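Local coordinates for YfkN protein (Bacillus subtilis subsp. subtilis, PDB 3GVE) that belongs to the calcineurin-like phosphoesterase family and holds a manganese ion and a magnesium ion side by side in its metal site, at residues Met176-Lys181 / Ser247-Gly252; Pro173-Met176 / Asn182-Gly185; Leu106-Phe111 / Leu214-Ile219; Ile168-Pro173 / Val193-Glu198. All coordinates share one frame; numbering follows the deposited sequence.

Interaction 1. Residues Met176-Lys181 / Ser247-Gly252; sequences MTWDKK and SGHQHG. With MG (magnesium ion), chain D; MN (manganese (II) ion), chain C.
W178 and H249 are the residues whose backbones come nearest, yet their CA atoms stay 13.5 Å apart, so the two segments meet through long side chains alone. M176-K181 spans the end of one short helix and the start of the next, whereas S247-G252 is an irregular turn in which Q250 N bonds to G248 O. The two side chains approach from opposite directions. CH2 of the W178 six-membered ring lies 3.6 Å from H249 CE1, and the ring planes are inclined at 37° with centroids 5.5 Å apart, an oblique aromatic pair. A chi1 of -175° sets the H249 ring opposite the backbone N and out toward the indole. Its ND1 binds the magnesium ion at 2.4 Å and its NE2 is bonded to E229, so both ring nitrogens are engaged and rotation of the ring is restricted. H251 NE2 binds the manganese ion at 2.2 Å, and one water is bound to both metals, as in the two-metal centre of calcineurin-like phosphoesterases. Through W178, helix 175-178 approaches the edge of the metal site, where W178 also packs on N108 and E229, while H249 and H251 follow strand 244-247 and precede strand 253-254.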
loop_
_atom_site.group_PDB
_atom_site.type_symbol
_atom_site.label_atom_id
_atom_site.label_comp_id
_atom_site.label_asym_id
_atom_site.label_seq_id
_atom_site.Cartn_x
_atom_site.Cartn_y
_atom_site.Cartn_z
HETATM N N MSE A 176 -16.219 -3.103 12.381
HETATM C CA MSE A 176 -16.611 -4.249 13.201
HETATM C C MSE A 176 -16.095 -5.561 12.608
HETATM O O MSE A 176 -15.908 -6.529 13.316
HETATM C CB MSE A 176 -18.131 -4.302 13.344
HETATM C CG MSE A 176 -18.748 -3.118 14.090
HETATM SE SE MSE A 176 -17.933 -2.679 15.817
HETATM C CE MSE A 176 -17.995 -4.408 16.701
ATOM N N THR A 177 -15.861 -5.573 11.306
ATOM C CA THR A 177 -15.227 -6.691 10.620
ATOM C C THR A 177 -13.706 -6.533 10.605
ATOM O O THR A 177 -12.982 -7.413 11.009
ATOM C CB THR A 177 -15.746 -6.792 9.169
ATOM O OG1 THR A 177 -17.147 -7.046 9.203
ATOM C CG2 THR A 177 -15.064 -7.925 8.403
ATOM N N TRP A 178 -13.233 -5.391 10.129
ATOM C CA TRP A 178 -11.798 -5.155 9.987
ATOM C C TRP A 178 -11.039 -5.243 11.308
ATOM O O TRP A 178 -9.898 -5.653 11.328
ATOM C CB TRP A 178 -11.553 -3.789 9.335
ATOM C CG TRP A 178 -12.134 -3.641 7.961
ATOM C CD1 TRP A 178 -12.216 -4.596 6.997
ATOM C CD2 TRP A 178 -12.680 -2.452 7.400
ATOM N NE1 TRP A 178 -12.785 -4.074 5.863
ATOM C CE2 TRP A 178 -13.092 -2.758 6.089
ATOM C CE3 TRP A 178 -12.890 -1.160 7.886
ATOM C CZ2 TRP A 178 -13.672 -1.813 5.254
ATOM C CZ3 TRP A 178 -13.472 -0.226 7.054
ATOM C CH2 TRP A 178 -13.861 -0.558 5.759
ATOM N N ASP A 179 -11.680 -4.803 12.383
ATOM C CA ASP A 179 -11.096 -4.816 13.734
ATOM C C ASP A 179 -11.983 -5.601 14.715
ATOM O O ASP A 179 -12.174 -5.224 15.850
ATOM C CB ASP A 179 -10.810 -3.388 14.236
ATOM C CG ASP A 179 -9.373 -2.982 14.008
ATOM O OD1 ASP A 179 -8.479 -3.713 14.457
ATOM O OD2 ASP A 179 -9.133 -1.958 13.360
ATOM N N LYS A 180 -12.515 -6.715 14.230
ATOM C CA LYS A 180 -13.309 -7.617 15.063
ATOM C C LYS A 180 -12.654 -7.943 16.433
ATOM O O LYS A 180 -13.279 -7.821 17.460
ATOM C CB LYS A 180 -13.621 -8.899 14.298
ATOM C CG LYS A 180 -14.556 -9.843 15.042
ATOM C CD LYS A 180 -15.123 -10.910 14.111
ATOM C CE LYS A 180 -15.911 -11.954 14.871
ATOM N NZ LYS A 180 -14.945 -12.898 15.454
ATOM N N LYS A 181 -11.386 -8.313 16.430
ATOM C CA LYS A 181 -10.709 -8.676 17.677
ATOM C C LYS A 181 -10.692 -7.506 18.656
ATOM O O LYS A 181 -10.944 -7.675 19.831
ATOM C CB LYS A 181 -9.293 -9.201 17.411
ATOM C CG LYS A 181 -8.526 -9.643 18.654
ATOM C CD LYS A 181 -7.211 -10.317 18.282
ATOM C CE LYS A 181 -6.902 -11.530 19.175
ATOM N NZ LYS A 181 -5.532 -12.090 18.965
ATOM N N SER A 247 -14.227 13.917 2.152
ATOM C CA SER A 247 -14.366 12.504 1.889
ATOM C C SER A 247 -12.969 11.917 1.818
ATOM O O SER A 247 -11.999 12.582 1.581
ATOM C CB SER A 247 -15.130 12.309 0.573
ATOM O OG SER A 247 -15.256 10.951 0.196
ATOM N N GLY A 248 -12.908 10.628 2.037
ATOM C CA GLY A 248 -11.667 9.857 1.990
ATOM C C GLY A 248 -11.956 8.371 1.772
ATOM O O GLY A 248 -12.876 8.023 1.054
ATOM N N HIS A 249 -11.146 7.558 2.440
ATOM C CA HIS A 249 -11.254 6.114 2.527
ATOM C C HIS A 249 -10.864 5.406 1.224
ATOM O O HIS A 249 -10.104 4.473 1.262
ATOM C CB HIS A 249 -12.643 5.701 3.027
ATOM C CG HIS A 249 -12.789 4.232 3.255
ATOM N ND1 HIS A 249 -12.009 3.536 4.155
ATOM C CD2 HIS A 249 -13.629 3.327 2.697
ATOM C CE1 HIS A 249 -12.367 2.264 4.141
ATOM N NE2 HIS A 249 -13.343 2.111 3.262
ATOM N N GLN A 250 -11.407 5.839 0.089
ATOM C CA GLN A 250 -11.174 5.179 -1.199
ATOM C C GLN A 250 -9.801 5.462 -1.812
ATOM O O GLN A 250 -9.365 4.756 -2.703
ATOM C CB GLN A 250 -12.265 5.549 -2.204
ATOM C CG GLN A 250 -13.553 4.774 -2.031
ATOM C CD GLN A 250 -14.702 5.362 -2.837
ATOM O OE1 GLN A 250 -14.728 6.533 -3.141
ATOM N NE2 GLN A 250 -15.671 4.528 -3.145
ATOM N N HIS A 251 -9.122 6.489 -1.325
ATOM C CA HIS A 251 -7.820 6.871 -1.879
ATOM C C HIS A 251 -7.949 7.351 -3.348
ATOM O O HIS A 251 -6.989 7.298 -4.105
ATOM C CB HIS A 251 -6.772 5.732 -1.740
ATOM C CG HIS A 251 -6.405 5.378 -0.322
ATOM N ND1 HIS A 251 -5.245 4.707 -0.016
ATOM C CD2 HIS A 251 -7.041 5.580 0.861
ATOM C CE1 HIS A 251 -5.166 4.532 1.293
ATOM N NE2 HIS A 251 -6.254 5.031 1.848
ATOM N N GLY A 252 -9.135 7.835 -3.717
ATOM C CA GLY A 252 -9.399 8.395 -5.038
ATOM C C GLY A 252 -9.333 9.911 -5.085
ATOM O O GLY A 252 -8.856 10.524 -4.137
HETATM MG MG MG D . -10.071 4.099 5.483
HETATM MN MN MN C . -6.860 4.695 3.987
HETATM O O HOH W 1 -8.788 3.785 3.431
HETATM O O HOH W 2 -6.424 2.493 4.033
#

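Interaction 2. Residues Pro173-Met176 / Asn182-Gly185; sequences PQIM and NLEG
L183 meets I175 and M176 where two short consecutive helices, 175-178 and 180-183, lie in the connection between strands 160-170 and 188-189 of the calcineurin-like phosphoesterase fold. M176 and L183 have the nearest CA atoms, 6.2 Å apart, and the contact is apolar. N182, the first residue of N182-G185, points its amide to another part of the chain: ND2 is hydrogen-bonded to F111 O, which ties the second helix to the loop ahead of helix 115-123. L183 follows and carries the contact. Its CB is directed at the first segment, and CD1 touches both the backbone and the side chain of I175, 3.6 Å from I175 O and 3.7 Å from I175 CD1. The I175 and L183 side chains run at about a right angle to each other, and the leucine methyl is met by both CG1 and CD1 of the isoleucine. I175 holds CG1 between its backbone N and carbonyl carbon (chi1 63°), which turns that branch to the leucine and leaves CG2 to pack on N108. E184 is the first residue to leave helical geometry, and its backbone N lies 4.0 Å from CE of M176. Beyond G185 the chain moves on to strand 188-189, whose V189 touches both I175 and M176. M176 is modelled as selenomethionine, and its chain bends at chi2 (-50°) and again at chi3, folding the terminal methyl back over the leucine backbone until M176 CE stands 3.7 Å from L183 O.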
loop_
_atom_site.group_PDB
_atom_site.type_symbol
_atom_site.label_atom_id
_atom_site.label_comp_id
_atom_site.label_asym_id
_atom_site.label_seq_id
_atom_site.Cartn_x
_atom_site.Cartn_y
_atom_site.Cartn_z
ATOM N N PRO A 173 -19.019 1.470 9.144
ATOM C CA PRO A 173 -19.432 0.435 10.101
ATOM C C PRO A 173 -18.658 -0.872 9.961
ATOM O O PRO A 173 -18.674 -1.657 10.892
ATOM C CB PRO A 173 -20.926 0.224 9.798
ATOM C CG PRO A 173 -21.347 1.347 8.979
ATOM C CD PRO A 173 -20.140 1.920 8.297
ATOM N N GLN A 174 -17.974 -1.040 8.842
ATOM C CA GLN A 174 -17.181 -2.213 8.564
ATOM C C GLN A 174 -15.975 -2.365 9.497
ATOM O O GLN A 174 -15.301 -3.377 9.444
ATOM C CB GLN A 174 -16.726 -2.188 7.096
ATOM C CG GLN A 174 -17.809 -2.492 6.074
ATOM C CD GLN A 174 -18.773 -1.340 5.847
ATOM O OE1 GLN A 174 -18.532 -0.224 6.254
ATOM N NE2 GLN A 174 -19.878 -1.624 5.175
ATOM N N ILE A 175 -15.709 -1.379 10.353
ATOM C CA ILE A 175 -14.638 -1.546 11.349
ATOM C C ILE A 175 -14.946 -2.747 12.266
ATOM O O ILE A 175 -14.070 -3.343 12.811
ATOM C CB ILE A 175 -14.379 -0.264 12.201
ATOM C CG1 ILE A 175 -15.599 0.117 13.040
ATOM C CG2 ILE A 175 -13.930 0.904 11.323
ATOM C CD1 ILE A 175 -15.295 1.254 14.064
HETATM N N MSE A 176 -16.219 -3.103 12.381
HETATM C CA MSE A 176 -16.611 -4.249 13.201
HETATM C C MSE A 176 -16.095 -5.561 12.608
HETATM O O MSE A 176 -15.908 -6.529 13.316
HETATM C CB MSE A 176 -18.131 -4.302 13.344
HETATM C CG MSE A 176 -18.748 -3.118 14.090
HETATM SE SE MSE A 176 -17.933 -2.679 15.817
HETATM C CE MSE A 176 -17.995 -4.408 16.701
ATOM N N ASN A 182 -10.397 -6.310 18.158
ATOM C CA ASN A 182 -10.319 -5.136 19.038
ATOM C C ASN A 182 -11.651 -4.538 19.434
ATOM O O ASN A 182 -11.728 -3.797 20.399
ATOM C CB ASN A 182 -9.492 -4.020 18.390
ATOM C CG ASN A 182 -8.015 -4.305 18.379
ATOM O OD1 ASN A 182 -7.516 -5.049 19.198
ATOM N ND2 ASN A 182 -7.300 -3.699 17.435
ATOM N N LEU A 183 -12.698 -4.834 18.669
ATOM C CA LEU A 183 -13.953 -4.112 18.819
ATOM C C LEU A 183 -15.183 -4.922 19.226
ATOM O O LEU A 183 -16.086 -4.376 19.820
ATOM C CB LEU A 183 -14.275 -3.328 17.543
ATOM C CG LEU A 183 -13.186 -2.329 17.117
ATOM C CD1 LEU A 183 -13.691 -1.580 15.882
ATOM C CD2 LEU A 183 -12.874 -1.348 18.249
ATOM N N GLU A 184 -15.213 -6.205 18.878
ATOM C CA GLU A 184 -16.372 -7.035 19.188
ATOM C C GLU A 184 -16.679 -7.023 20.683
ATOM O O GLU A 184 -15.798 -7.223 21.501
ATOM C CB GLU A 184 -16.142 -8.466 18.702
ATOM C CG GLU A 184 -17.344 -9.388 18.830
ATOM C CD GLU A 184 -17.096 -10.742 18.205
ATOM O OE1 GLU A 184 -15.987 -11.271 18.347
ATOM O OE2 GLU A 184 -18.008 -11.250 17.556
ATOM N N GLY A 185 -17.925 -6.742 21.022
ATOM C CA GLY A 185 -18.319 -6.689 22.420
ATOM C C GLY A 185 -17.992 -5.393 23.149
ATOM O O GLY A 185 -18.366 -5.222 24.302
#

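Interaction 3. Residues Leu106-Phe111 / Leu214-Ile219; sequences LGNHEF and LAHTGI. With MG (magnesium ion), chain D.
H216 and N108 reach a common magnesium ion through contrasting first torsions. The imidazole of H216 extends toward L106-F111 because chi1 (-169°) turns it away from the residue's own backbone N; in N108 CG lies between the backbone N and the carbonyl carbon (chi1 43°), which swings the amide back to the ion. The ion is bound by N108 OD1 at 2.1 Å and H216 NE2 at 2.3 Å, and D64 and H249 supply further ligands. OD1 and NE2 are 3.3 Å apart because they share the metal, not because they bond to each other, and the amide and ring planes differ by 50°. G107 has no side chain, and its CA stands over one imidazole face, 3.6 Å from the centroid and near the ring normal, a CH-pi contact. Second-shell bonds fix both sides. H216 ND1 is bonded to N62 O, which leaves NE2 for the metal, while E110 OE1 accepts G107 N at 2.7 Å and also D64 N, linking the glycine turn to another metal-binding loop. H216 centres an inverse gamma turn just beyond strand 210-215, whose neighbours in the sheet are strands 160-170 and 244-247; the 3-10 turn 108-111 leads on to helix 115-123, and N108 also packs against I175 and W178 of helix 175-178.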
loop_
_atom_site.group_PDB
_atom_site.type_symbol
_atom_site.label_atom_id
_atom_site.label_comp_id
_atom_site.label_asym_id
_atom_site.label_seq_id
_atom_site.Cartn_x
_atom_site.Cartn_y
_atom_site.Cartn_z
ATOM N N LEU A 106 -11.954 9.969 13.006
ATOM C CA LEU A 106 -11.450 8.623 13.011
ATOM C C LEU A 106 -11.685 7.951 11.687
ATOM O O LEU A 106 -12.751 7.908 11.155
ATOM C CB LEU A 106 -12.103 7.816 14.126
ATOM C CG LEU A 106 -12.039 8.503 15.506
ATOM C CD1 LEU A 106 -12.753 7.704 16.529
ATOM C CD2 LEU A 106 -10.652 8.844 15.949
ATOM N N GLY A 107 -10.578 7.382 11.156
ATOM C CA GLY A 107 -10.698 6.505 10.019
ATOM C C GLY A 107 -10.664 5.064 10.588
ATOM O O GLY A 107 -10.476 4.814 11.801
ATOM N N ASN A 108 -10.930 4.104 9.687
ATOM C CA ASN A 108 -10.944 2.696 10.164
ATOM C C ASN A 108 -9.623 2.279 10.789
ATOM O O ASN A 108 -9.542 1.521 11.749
ATOM C CB ASN A 108 -11.365 1.694 9.059
ATOM C CG ASN A 108 -10.714 1.974 7.701
ATOM O OD1 ASN A 108 -10.825 3.043 7.100
ATOM N ND2 ASN A 108 -9.928 1.028 7.275
ATOM N N HIS A 109 -8.528 2.745 10.205
ATOM C CA HIS A 109 -7.173 2.327 10.681
ATOM C C HIS A 109 -6.819 2.910 12.061
ATOM O O HIS A 109 -5.876 2.383 12.666
ATOM C CB HIS A 109 -6.106 2.579 9.621
ATOM C CG HIS A 109 -6.206 1.601 8.505
ATOM N ND1 HIS A 109 -5.824 0.275 8.644
ATOM C CD2 HIS A 109 -6.734 1.728 7.273
ATOM C CE1 HIS A 109 -6.078 -0.374 7.502
ATOM N NE2 HIS A 109 -6.609 0.498 6.647
ATOM N N GLU A 110 -7.550 3.911 12.543
ATOM C CA GLU A 110 -7.328 4.411 13.895
ATOM C C GLU A 110 -7.622 3.360 14.965
ATOM O O GLU A 110 -7.161 3.503 16.062
ATOM C CB GLU A 110 -8.174 5.678 14.140
ATOM C CG GLU A 110 -7.413 7.014 13.970
ATOM C CD GLU A 110 -7.055 7.298 12.535
ATOM O OE1 GLU A 110 -7.913 7.110 11.671
ATOM O OE2 GLU A 110 -5.934 7.697 12.271
ATOM N N PHE A 111 -8.366 2.331 14.602
ATOM C CA PHE A 111 -8.759 1.289 15.543
ATOM C C PHE A 111 -7.825 0.089 15.574
ATOM O O PHE A 111 -7.995 -0.790 16.386
ATOM C CB PHE A 111 -10.188 0.834 15.216
ATOM C CG PHE A 111 -11.214 1.916 15.416
ATOM C CD1 PHE A 111 -11.750 2.145 16.662
ATOM C CD2 PHE A 111 -11.599 2.730 14.369
ATOM C CE1 PHE A 111 -12.669 3.161 16.855
ATOM C CE2 PHE A 111 -12.499 3.736 14.557
ATOM C CZ PHE A 111 -13.036 3.949 15.789
ATOM N N LEU A 214 -16.569 15.557 8.506
ATOM C CA LEU A 214 -15.354 14.807 8.285
ATOM C C LEU A 214 -15.797 13.354 8.073
ATOM O O LEU A 214 -15.882 12.559 8.986
ATOM C CB LEU A 214 -14.411 14.997 9.470
ATOM C CG LEU A 214 -14.173 16.477 9.843
ATOM C CD1 LEU A 214 -13.260 16.608 11.041
ATOM C CD2 LEU A 214 -13.644 17.308 8.689
ATOM N N ALA A 215 -16.134 13.064 6.823
ATOM C CA ALA A 215 -16.740 11.800 6.467
ATOM C C ALA A 215 -15.681 10.838 5.968
ATOM O O ALA A 215 -15.279 10.893 4.826
ATOM C CB ALA A 215 -17.811 12.031 5.405
ATOM N N HIS A 216 -15.229 9.958 6.856
ATOM C CA HIS A 216 -14.213 8.978 6.459
ATOM C C HIS A 216 -14.911 7.834 5.748
ATOM O O HIS A 216 -15.176 6.786 6.306
ATOM C CB HIS A 216 -13.317 8.446 7.591
ATOM C CG HIS A 216 -12.152 7.664 7.058
ATOM N ND1 HIS A 216 -10.972 8.270 6.695
ATOM C CD2 HIS A 216 -12.035 6.369 6.681
ATOM C CE1 HIS A 216 -10.161 7.375 6.163
ATOM N NE2 HIS A 216 -10.778 6.210 6.150
ATOM N N THR A 217 -15.197 8.099 4.485
ATOM C CA THR A 217 -16.032 7.239 3.660
ATOM C C THR A 217 -15.993 7.834 2.259
ATOM O O THR A 217 -15.856 9.021 2.103
ATOM C CB THR A 217 -17.472 7.155 4.239
ATOM O OG1 THR A 217 -18.250 6.208 3.505
ATOM C CG2 THR A 217 -18.178 8.516 4.243
ATOM N N GLY A 218 -16.092 6.980 1.254
ATOM C CA GLY A 218 -15.953 7.391 -0.125
ATOM C C GLY A 218 -17.273 7.617 -0.823
ATOM O O GLY A 218 -18.319 7.732 -0.211
ATOM N N ILE A 219 -17.181 7.649 -2.145
ATOM C CA ILE A 219 -18.232 8.111 -3.038
ATOM C C ILE A 219 -18.615 6.996 -3.990
ATOM O O ILE A 219 -17.752 6.371 -4.574
ATOM C CB ILE A 219 -17.734 9.330 -3.886
ATOM C CG1 ILE A 219 -17.394 10.525 -2.987
ATOM C CG2 ILE A 219 -18.745 9.686 -4.972
ATOM C CD1 ILE A 219 -16.486 11.574 -3.636
HETATM MG MG MG D . -10.071 4.099 5.483
HETATM O O HOH W 1 -8.788 3.785 3.431
#

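Interaction 4. Residues Ile168-Pro173 / Val193-Glu198; sequences IGFVPP and VESANE
F170 reaches A196 and S195 with the far side of its ring. CZ packs 3.7 Å from A196 CB, which comes in obliquely, and this apolar touch carries the contact. The neighbouring ring atom CE1 lies 3.5 Å from S195 OG, with the oxygen at the ring edge and in its plane; this holds for one of two modelled serine conformers and is therefore tentative. In that conformer, one turn of helix is met by two adjacent atoms of a single ring. The CA atoms of F170 and S195, the nearest pair across the segments, remain 8.1 Å apart, a gap that the phenyl group bridges. Its CG is anti to the carbonyl carbon (chi1 -48°), and its CB is directed at the helix, as is that of I168 two residues earlier on the same face of the strand. This is the strand-to-helix packing of a beta-alpha-beta crossover: strand 160-170 leads through the two short helices to helix 192-205 and then to strand 210-215, its parallel neighbour in the sheet. Further out, F170 is held in that sheet by backbone bonds with L214 and H216, while I168 pairs with I212 and L214 and places its side chain on T199 and M203 of the same helix. On the helix side, A196 packs on L235 of helix 232-238. E198 ties the helix to its surroundings: OE2 forms a salt bridge with K135, and OE1 is hydrogen-bonded to NE2 of Q190, just ahead of the helix.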
loop_
_atom_site.group_PDB
_atom_site.type_symbol
_atom_site.label_atom_id
_atom_site.label_comp_id
_atom_site.label_asym_id
_atom_site.label_seq_id
_atom_site.Cartn_x
_atom_site.Cartn_y
_atom_site.Cartn_z
ATOM N N ILE A 168 -18.510 17.416 12.531
ATOM C CA ILE A 168 -19.034 16.092 12.839
ATOM C C ILE A 168 -18.246 15.085 12.009
ATOM O O ILE A 168 -17.855 15.377 10.900
ATOM C CB ILE A 168 -20.559 15.997 12.529
ATOM C CG1 ILE A 168 -21.135 14.640 12.966
ATOM C CG2 ILE A 168 -20.860 16.283 11.044
ATOM C CD1 ILE A 168 -22.687 14.580 12.951
ATOM N N GLY A 169 -18.021 13.902 12.556
ATOM C CA GLY A 169 -17.235 12.894 11.849
ATOM C C GLY A 169 -17.908 11.535 11.813
ATOM O O GLY A 169 -18.674 11.202 12.682
ATOM N N PHE A 170 -17.570 10.762 10.791
ATOM C CA PHE A 170 -18.118 9.420 10.545
ATOM C C PHE A 170 -17.051 8.438 10.092
ATOM O O PHE A 170 -16.139 8.805 9.373
ATOM C CB PHE A 170 -19.216 9.459 9.469
ATOM C CG PHE A 170 -20.220 10.534 9.686
ATOM C CD1 PHE A 170 -21.233 10.387 10.620
ATOM C CD2 PHE A 170 -20.138 11.703 8.974
ATOM C CE1 PHE A 170 -22.149 11.397 10.825
ATOM C CE2 PHE A 170 -21.055 12.716 9.168
ATOM C CZ PHE A 170 -22.068 12.562 10.104
ATOM N N VAL A 171 -17.205 7.185 10.502
ATOM C CA VAL A 171 -16.317 6.096 10.090
ATOM C C VAL A 171 -17.166 4.941 9.534
ATOM O O VAL A 171 -18.327 4.815 9.869
ATOM C CB VAL A 171 -15.423 5.630 11.289
ATOM C CG1 VAL A 171 -16.248 4.833 12.303
ATOM C CG2 VAL A 171 -14.216 4.822 10.811
ATOM N N PRO A 172 -16.608 4.107 8.664
ATOM C CA PRO A 172 -17.445 3.025 8.117
ATOM C C PRO A 172 -17.787 1.972 9.182
ATOM O O PRO A 172 -16.966 1.618 10.001
ATOM C CB PRO A 172 -16.570 2.412 7.014
ATOM C CG PRO A 172 -15.644 3.546 6.608
ATOM C CD PRO A 172 -15.329 4.213 7.938
ATOM N N PRO A 173 -19.019 1.470 9.144
ATOM C CA PRO A 173 -19.432 0.435 10.101
ATOM C C PRO A 173 -18.658 -0.872 9.961
ATOM O O PRO A 173 -18.674 -1.657 10.892
ATOM C CB PRO A 173 -20.926 0.224 9.798
ATOM C CG PRO A 173 -21.347 1.347 8.979
ATOM C CD PRO A 173 -20.140 1.920 8.297
ATOM N N VAL A 193 -25.503 7.698 7.503
ATOM C CA VAL A 193 -26.612 8.645 7.297
ATOM C C VAL A 193 -27.494 8.793 8.539
ATOM O O VAL A 193 -27.887 9.893 8.921
ATOM C CB VAL A 193 -27.412 8.245 6.036
ATOM C CG1 VAL A 193 -28.753 8.940 5.930
ATOM C CG2 VAL A 193 -26.571 8.403 4.761
ATOM N N GLU A 194 -27.808 7.661 9.174
ATOM C CA GLU A 194 -28.654 7.678 10.372
ATOM C C GLU A 194 -27.975 8.411 11.522
ATOM O O GLU A 194 -28.588 9.228 12.156
ATOM C CB GLU A 194 -29.030 6.264 10.823
ATOM C CG GLU A 194 -30.017 5.564 9.927
ATOM C CD GLU A 194 -30.211 4.110 10.295
ATOM O OE1 GLU A 194 -29.884 3.727 11.430
ATOM O OE2 GLU A 194 -30.686 3.347 9.437
ATOM N N SER A 195 -26.695 8.288 11.659
ATOM C CA SER A 195 -25.923 9.065 12.665
ATOM C C SER A 195 -26.012 10.526 12.353
ATOM O O SER A 195 -26.157 11.391 13.271
ATOM C CB SER A 195 -24.510 8.489 12.826
ATOM O OG SER A 195 -23.657 9.453 13.377
ATOM N N ALA A 196 -25.867 10.880 11.082
ATOM C CA ALA A 196 -25.951 12.279 10.695
ATOM C C ALA A 196 -27.339 12.847 11.001
ATOM O O ALA A 196 -27.439 13.932 11.548
ATOM C CB ALA A 196 -25.616 12.447 9.205
ATOM N N ASN A 197 -28.391 12.105 10.638
ATOM C CA ASN A 197 -29.747 12.572 10.855
ATOM C C ASN A 197 -30.100 12.705 12.343
ATOM O O ASN A 197 -30.882 13.533 12.699
ATOM C CB ASN A 197 -30.732 11.695 10.088
ATOM C CG ASN A 197 -30.784 12.046 8.620
ATOM O OD1 ASN A 197 -30.478 13.146 8.233
ATOM N ND2 ASN A 197 -31.193 11.099 7.813
ATOM N N GLU A 198 -29.477 11.901 13.186
ATOM C CA GLU A 198 -29.688 11.961 14.626
ATOM C C GLU A 198 -28.958 13.154 15.227
ATOM O O GLU A 198 -29.442 13.808 16.133
ATOM C CB GLU A 198 -29.178 10.656 15.222
ATOM C CG GLU A 198 -29.218 10.488 16.738
ATOM C CD GLU A 198 -28.605 9.151 17.145
ATOM O OE1 GLU A 198 -29.184 8.111 16.841
ATOM O OE2 GLU A 198 -27.528 9.137 17.726
#

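Overall arrangement
From the N terminus, L106-F111 comes first and is separated by 102 residues from L214-I219, so interaction 3 closes the longest loop. Interactions 4 and 2 lie wholly within it: I168-P173 meets V193-E198 across 19 intervening residues, and P173-M176, which shares P173 with interaction 4, meets N182-G185 across only five. Interaction 1, which shares M176 with interaction 2, begins inside the same loop at M176-K181 but closes beyond it at S247-G252, and therefore crosses interactions 3 and 4. The long-range contacts 1 and 3 join at the magnesium ion and through S247 OG to T217 O, 2.8 Å. Interactions 3 and 4 reach one sheet, where strands 160-170 and 210-215 are neighbours.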